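Long-range contacts in conserved hypothetical protein (PDB 1XFS), which is of unknown function but belongs to the AHA1 family of Bet v 1-like proteins and may bind a ligand or partner protein, as some relatives do: residues L53-F59 against S74-V80; T30-L35 against C49-L53. All coordinates share one frame; numbering follows the deposited sequence.

Contact 1 of 2, residues L53-F59 against S74-V80; sequences LRPGGEF and SGCFLEV
The carbonyl oxygen of Phe-77 takes the N-H of Gly-56 at 2.8 Å, an almost straight bond (175°), and the N-H of Phe-77 returns to Gly-57 O at 2.9 Å. This residue is thus held by its backbone to a type II turn running from Arg-54 to Gly-57. Gly-56 has positive phi, which suits glycine, and Gly-57 has no room for a side chain, since a CB there would run into Arg-54 O. Beyond the turn, regular antiparallel pairing begins: Phe-59 and Gly-75 form a hydrogen-bonded pair, Glu-58 and Cys-76 a non-hydrogen-bonded one.

The Phe-77 ring is sandwiched. Leu-53 CD1 sits over one face, 4.2 Å from the centroid, while Phe-59 CB lies over the opposite face. The two phenyl rings run nearly parallel (planes at 16°) but slid apart, with Phe-59 CG 3.6 Å from Phe-77 CZ. With Phe-59 CG anti to its own backbone N (chi1 -175°), that ring leads off beyond Phe-77 to meet Trp-88 edge-to-face. Replacing Phe-77 by alanine would probably open a gap between Leu-53 and Phe-59 and leave both without their shared aromatic surface. Val-80 CG1 extends the apolar row, 3.8 Å from Leu-53 CG. The type II turn thus leads into the first strand of an antiparallel hairpin, 58-64 with 70-81, and packs against its second strand, within the sheet of a Bet v 1-like fold.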
loop_
_atom_site.group_PDB
_atom_site.type_symbol
_atom_site.label_atom_id
_atom_site.label_comp_id
_atom_site.label_asym_id
_atom_site.label_seq_id
_atom_site.Cartn_x
_atom_site.Cartn_y
_atom_site.Cartn_z
ATOM N N LEU A 53 -7.079 -12.894 -0.190
ATOM C CA LEU A 53 -5.648 -13.015 -0.496
ATOM C C LEU A 53 -5.202 -12.608 -1.893
ATOM O O LEU A 53 -4.996 -13.446 -2.772
ATOM C CB LEU A 53 -5.189 -14.449 -0.203
ATOM C CG LEU A 53 -3.687 -14.686 -0.050
ATOM C CD1 LEU A 53 -3.169 -13.998 1.209
ATOM C CD2 LEU A 53 -3.422 -16.180 0.028
ATOM N N ARG A 54 -5.037 -11.305 -2.067
ATOM C CA ARG A 54 -4.603 -10.723 -3.322
ATOM C C ARG A 54 -4.223 -9.280 -3.031
ATOM O O ARG A 54 -4.662 -8.707 -2.038
ATOM C CB ARG A 54 -5.751 -10.733 -4.342
ATOM C CG ARG A 54 -6.964 -9.928 -3.898
ATOM C CD ARG A 54 -8.076 -9.930 -4.941
ATOM N NE ARG A 54 -9.218 -9.119 -4.519
ATOM C CZ ARG A 54 -9.207 -7.792 -4.427
ATOM N NH1 ARG A 54 -8.111 -7.108 -4.734
ATOM N NH2 ARG A 54 -10.290 -7.140 -4.021
ATOM N N PRO A 55 -3.367 -8.691 -3.876
ATOM C CA PRO A 55 -2.953 -7.296 -3.693
ATOM C C PRO A 55 -4.224 -6.445 -3.756
ATOM O O PRO A 55 -5.012 -6.568 -4.700
ATOM C CB PRO A 55 -2.034 -7.061 -4.887
ATOM C CG PRO A 55 -1.392 -8.405 -5.080
ATOM C CD PRO A 55 -2.557 -9.353 -4.916
ATOM N N GLY A 56 -4.420 -5.596 -2.754
ATOM C CA GLY A 56 -5.612 -4.771 -2.708
ATOM C C GLY A 56 -6.744 -5.445 -1.947
ATOM O O GLY A 56 -7.806 -4.852 -1.739
ATOM N N GLY A 57 -6.514 -6.688 -1.532
ATOM C CA GLY A 57 -7.523 -7.441 -0.801
ATOM C C GLY A 57 -7.535 -7.134 0.685
ATOM O O GLY A 57 -6.497 -6.868 1.290
ATOM N N GLU A 58 -8.719 -7.180 1.284
ATOM C CA GLU A 58 -8.855 -6.873 2.695
ATOM C C GLU A 58 -8.373 -7.978 3.631
ATOM O O GLU A 58 -8.546 -9.164 3.364
ATOM C CB GLU A 58 -10.320 -6.526 3.007
ATOM C CG GLU A 58 -10.613 -6.241 4.475
ATOM C CD GLU A 58 -12.031 -5.741 4.679
ATOM O OE1 GLU A 58 -12.971 -6.395 4.175
ATOM O OE2 GLU A 58 -12.208 -4.707 5.354
ATOM N N PHE A 59 -7.730 -7.561 4.718
ATOM C CA PHE A 59 -7.255 -8.459 5.762
ATOM C C PHE A 59 -7.966 -7.896 6.998
ATOM O O PHE A 59 -7.533 -6.891 7.569
ATOM C CB PHE A 59 -5.731 -8.361 5.914
ATOM C CG PHE A 59 -5.150 -9.346 6.890
ATOM C CD1 PHE A 59 -3.826 -9.232 7.311
ATOM C CD2 PHE A 59 -5.928 -10.382 7.402
ATOM C CE1 PHE A 59 -3.282 -10.134 8.239
ATOM C CE2 PHE A 59 -5.399 -11.290 8.328
ATOM C CZ PHE A 59 -4.070 -11.166 8.748
ATOM N N SER A 74 -8.503 -3.605 10.414
ATOM C CA SER A 74 -8.696 -3.660 8.973
ATOM C C SER A 74 -7.399 -3.297 8.266
ATOM O O SER A 74 -6.821 -2.237 8.511
ATOM C CB SER A 74 -9.813 -2.699 8.555
ATOM O OG SER A 74 -10.043 -2.753 7.159
ATOM N N GLY A 75 -6.942 -4.190 7.396
ATOM C CA GLY A 75 -5.709 -3.944 6.676
ATOM C C GLY A 75 -5.863 -4.289 5.209
ATOM O O GLY A 75 -6.945 -4.682 4.763
ATOM N N CYS A 76 -4.774 -4.157 4.462
ATOM C CA CYS A 76 -4.786 -4.419 3.023
ATOM C C CYS A 76 -3.538 -5.196 2.601
ATOM O O CYS A 76 -2.435 -4.860 3.016
ATOM C CB CYS A 76 -4.822 -3.073 2.282
ATOM S SG CYS A 76 -4.984 -3.151 0.497
ATOM N N PHE A 77 -3.701 -6.234 1.787
ATOM C CA PHE A 77 -2.542 -6.979 1.300
ATOM C C PHE A 77 -1.870 -6.161 0.191
ATOM O O PHE A 77 -2.543 -5.525 -0.616
ATOM C CB PHE A 77 -2.962 -8.357 0.766
ATOM C CG PHE A 77 -3.332 -9.334 1.846
ATOM C CD1 PHE A 77 -2.366 -9.829 2.721
ATOM C CD2 PHE A 77 -4.655 -9.724 2.018
ATOM C CE1 PHE A 77 -2.720 -10.703 3.767
ATOM C CE2 PHE A 77 -5.024 -10.595 3.059
ATOM C CZ PHE A 77 -4.051 -11.080 3.927
ATOM N N LEU A 78 -0.543 -6.162 0.171
ATOM C CA LEU A 78 0.202 -5.414 -0.833
ATOM C C LEU A 78 0.967 -6.321 -1.784
ATOM O O LEU A 78 1.163 -5.988 -2.952
ATOM C CB LEU A 78 1.174 -4.460 -0.152
ATOM C CG LEU A 78 0.533 -3.470 0.815
ATOM C CD1 LEU A 78 1.628 -2.638 1.483
ATOM C CD2 LEU A 78 -0.439 -2.551 0.062
ATOM N N GLU A 79 1.428 -7.455 -1.271
ATOM C CA GLU A 79 2.151 -8.420 -2.081
ATOM C C GLU A 79 1.828 -9.818 -1.582
ATOM O O GLU A 79 1.799 -10.067 -0.375
ATOM C CB GLU A 79 3.670 -8.197 -2.016
ATOM C CG GLU A 79 4.440 -9.247 -2.828
ATOM C CD GLU A 79 5.949 -9.124 -2.732
ATOM O OE1 GLU A 79 6.636 -10.145 -2.944
ATOM O OE2 GLU A 79 6.462 -8.012 -2.468
ATOM N N VAL A 80 1.570 -10.712 -2.526
ATOM C CA VAL A 80 1.273 -12.100 -2.219
ATOM C C VAL A 80 2.093 -12.937 -3.182
ATOM O O VAL A 80 1.690 -13.167 -4.324
ATOM C CB VAL A 80 -0.224 -12.433 -2.413
ATOM C CG1 VAL A 80 -0.489 -13.883 -2.023
ATOM C CG2 VAL A 80 -1.085 -11.499 -1.562
#

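Contact 2 of 2, residues T30-L35 against C49-L53; sequences TEPELL and CRVDL
Thr-30 has its CG2 anti to the carbonyl carbon and OG1 between backbone N and carbonyl carbon (chi1 61°), which presents the methyl to Leu-53 while the hydroxyl bonds back to Trp-26 O in the preceding turn of helix 22-30. Leu-53 answers with both branches: CD2 reaches Thr-30 CB at 3.6 Å and CD1 meets the CG2 methyl at 3.7 Å. Two residues earlier, at the end of strand 45-51, Val-51 has CG1 anti to the backbone N (chi1 167°); this methyl packs against Thr-30 O, and CG2 is left to meet Pro-32 and Leu-35.

Pro-32 CG lies 3.6 Å from Val-51 CB, and Pro-32 CB touches Cys-49 O at 3.6 Å. Leu-35, a turn along the short helix 32-35, crosses Val-51 at about a right angle and touches both Val-51 CG2 (3.8 Å) and Cys-49 SG (4.0 Å) with CD1. Behind Val-51 stand Phe-59 and Phe-77 of the sheet.

Inside the helical segment, Glu-31 O accepts both Leu-34 N and Leu-35 N, fixing the first turn. Across the interface the meeting surfaces are mostly methyls, ring carbons and sulfur, so the edge strand and the helices are joined here by shape and apolar burial.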
loop_
_atom_site.group_PDB
_atom_site.type_symbol
_atom_site.label_atom_id
_atom_site.label_comp_id
_atom_site.label_asym_id
_atom_site.label_seq_id
_atom_site.Cartn_x
_atom_site.Cartn_y
_atom_site.Cartn_z
ATOM N N THR A 30 -2.030 -17.565 5.707
ATOM C CA THR A 30 -3.066 -17.067 4.814
ATOM C C THR A 30 -4.495 -17.593 4.947
ATOM O O THR A 30 -5.413 -17.031 4.343
ATOM C CB THR A 30 -2.614 -17.284 3.368
ATOM O OG1 THR A 30 -2.422 -18.686 3.136
ATOM C CG2 THR A 30 -1.288 -16.568 3.126
ATOM N N GLU A 31 -4.693 -18.662 5.710
ATOM C CA GLU A 31 -6.033 -19.224 5.874
ATOM C C GLU A 31 -6.684 -18.790 7.186
ATOM O O GLU A 31 -6.200 -19.110 8.271
ATOM C CB GLU A 31 -5.975 -20.754 5.801
ATOM C CG GLU A 31 -5.453 -21.281 4.465
ATOM C CD GLU A 31 -5.509 -22.795 4.362
ATOM O OE1 GLU A 31 -4.928 -23.350 3.402
ATOM O OE2 GLU A 31 -6.145 -23.433 5.233
ATOM N N PRO A 32 -7.804 -18.056 7.099
ATOM C CA PRO A 32 -8.522 -17.577 8.285
ATOM C C PRO A 32 -8.748 -18.658 9.352
ATOM O O PRO A 32 -8.523 -18.418 10.534
ATOM C CB PRO A 32 -9.829 -17.043 7.701
ATOM C CG PRO A 32 -9.393 -16.520 6.359
ATOM C CD PRO A 32 -8.483 -17.630 5.863
ATOM N N GLU A 33 -9.176 -19.845 8.928
ATOM C CA GLU A 33 -9.425 -20.943 9.857
ATOM C C GLU A 33 -8.202 -21.288 10.703
ATOM O O GLU A 33 -8.332 -21.782 11.825
ATOM C CB GLU A 33 -9.901 -22.187 9.100
ATOM C CG GLU A 33 -11.374 -22.150 8.706
ATOM C CD GLU A 33 -12.305 -22.363 9.891
ATOM O OE1 GLU A 33 -12.430 -23.517 10.354
ATOM O OE2 GLU A 33 -12.905 -21.377 10.372
ATOM N N LEU A 34 -7.012 -21.032 10.162
ATOM C CA LEU A 34 -5.765 -21.299 10.876
ATOM C C LEU A 34 -5.302 -20.041 11.604
ATOM O O LEU A 34 -4.875 -20.096 12.755
ATOM C CB LEU A 34 -4.680 -21.760 9.895
ATOM C CG LEU A 34 -4.916 -23.134 9.258
ATOM C CD1 LEU A 34 -3.871 -23.420 8.180
ATOM C CD2 LEU A 34 -4.856 -24.191 10.351
ATOM N N LEU A 35 -5.391 -18.905 10.919
ATOM C CA LEU A 35 -4.993 -17.628 11.492
ATOM C C LEU A 35 -5.647 -17.356 12.838
ATOM O O LEU A 35 -4.990 -16.907 13.772
ATOM C CB LEU A 35 -5.349 -16.494 10.534
ATOM C CG LEU A 35 -4.374 -16.252 9.380
ATOM C CD1 LEU A 35 -5.019 -15.345 8.334
ATOM C CD2 LEU A 35 -3.099 -15.624 9.923
ATOM N N CYS A 49 -12.171 -13.299 11.450
ATOM C CA CYS A 49 -11.051 -13.118 10.541
ATOM C C CYS A 49 -11.516 -13.338 9.110
ATOM O O CYS A 49 -12.050 -14.399 8.777
ATOM C CB CYS A 49 -9.918 -14.091 10.883
ATOM S SG CYS A 49 -8.491 -13.965 9.762
ATOM N N ARG A 50 -11.320 -12.319 8.275
ATOM C CA ARG A 50 -11.704 -12.368 6.868
ATOM C C ARG A 50 -10.448 -12.078 6.050
ATOM O O ARG A 50 -9.716 -11.128 6.338
ATOM C CB ARG A 50 -12.761 -11.303 6.556
ATOM C CG ARG A 50 -14.093 -11.491 7.272
ATOM C CD ARG A 50 -14.913 -12.604 6.641
ATOM N NE ARG A 50 -15.261 -12.308 5.251
ATOM C CZ ARG A 50 -15.986 -13.108 4.476
ATOM N NH1 ARG A 50 -16.448 -14.258 4.951
ATOM N NH2 ARG A 50 -16.244 -12.763 3.220
ATOM N N VAL A 51 -10.205 -12.901 5.036
ATOM C CA VAL A 51 -9.035 -12.743 4.181
ATOM C C VAL A 51 -9.363 -12.832 2.688
ATOM O O VAL A 51 -9.969 -13.801 2.243
ATOM C CB VAL A 51 -7.968 -13.832 4.507
ATOM C CG1 VAL A 51 -6.895 -13.867 3.417
ATOM C CG2 VAL A 51 -7.332 -13.553 5.865
ATOM N N ASP A 52 -8.978 -11.805 1.929
ATOM C CA ASP A 52 -9.143 -11.788 0.469
ATOM C C ASP A 52 -7.669 -11.725 0.059
ATOM O O ASP A 52 -7.082 -10.639 -0.016
ATOM C CB ASP A 52 -9.904 -10.536 0.003
ATOM C CG ASP A 52 -10.087 -10.482 -1.515
ATOM O OD1 ASP A 52 -10.586 -9.453 -2.022
ATOM O OD2 ASP A 52 -9.749 -11.465 -2.207
ATOM N N LEU A 53 -7.079 -12.894 -0.190
ATOM C CA LEU A 53 -5.648 -13.015 -0.496
ATOM C C LEU A 53 -5.202 -12.608 -1.893
ATOM O O LEU A 53 -4.996 -13.446 -2.772
ATOM C CB LEU A 53 -5.189 -14.449 -0.203
ATOM C CG LEU A 53 -3.687 -14.686 -0.050
ATOM C CD1 LEU A 53 -3.169 -13.998 1.209
ATOM C CD2 LEU A 53 -3.422 -16.180 0.028
#

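Contact 2 closes before contact 1 opens along the chain, and Leu-53 belongs to both. Their centres lie 11 Å apart. Strands 45-51 and 58-64 are consecutive in sequence and neighbours in the seven-stranded antiparallel sheet, where 70-81 comes next; contact 1 pairs the inner two, while contact 2 brings helix 32-35 and the end of helix 22-30 against 45-51, one of the two outermost strands of the sheet in this chain. They also touch directly: Asp-52 N lies 3.0 Å from Glu-58 O, probably hydrogen-bonded. Contact 2 thus joins the helices to strand 45-51, and the packing passes on to contact 1 through Leu-53 and Val-51, whose side chains reach Phe-77 and Phe-59.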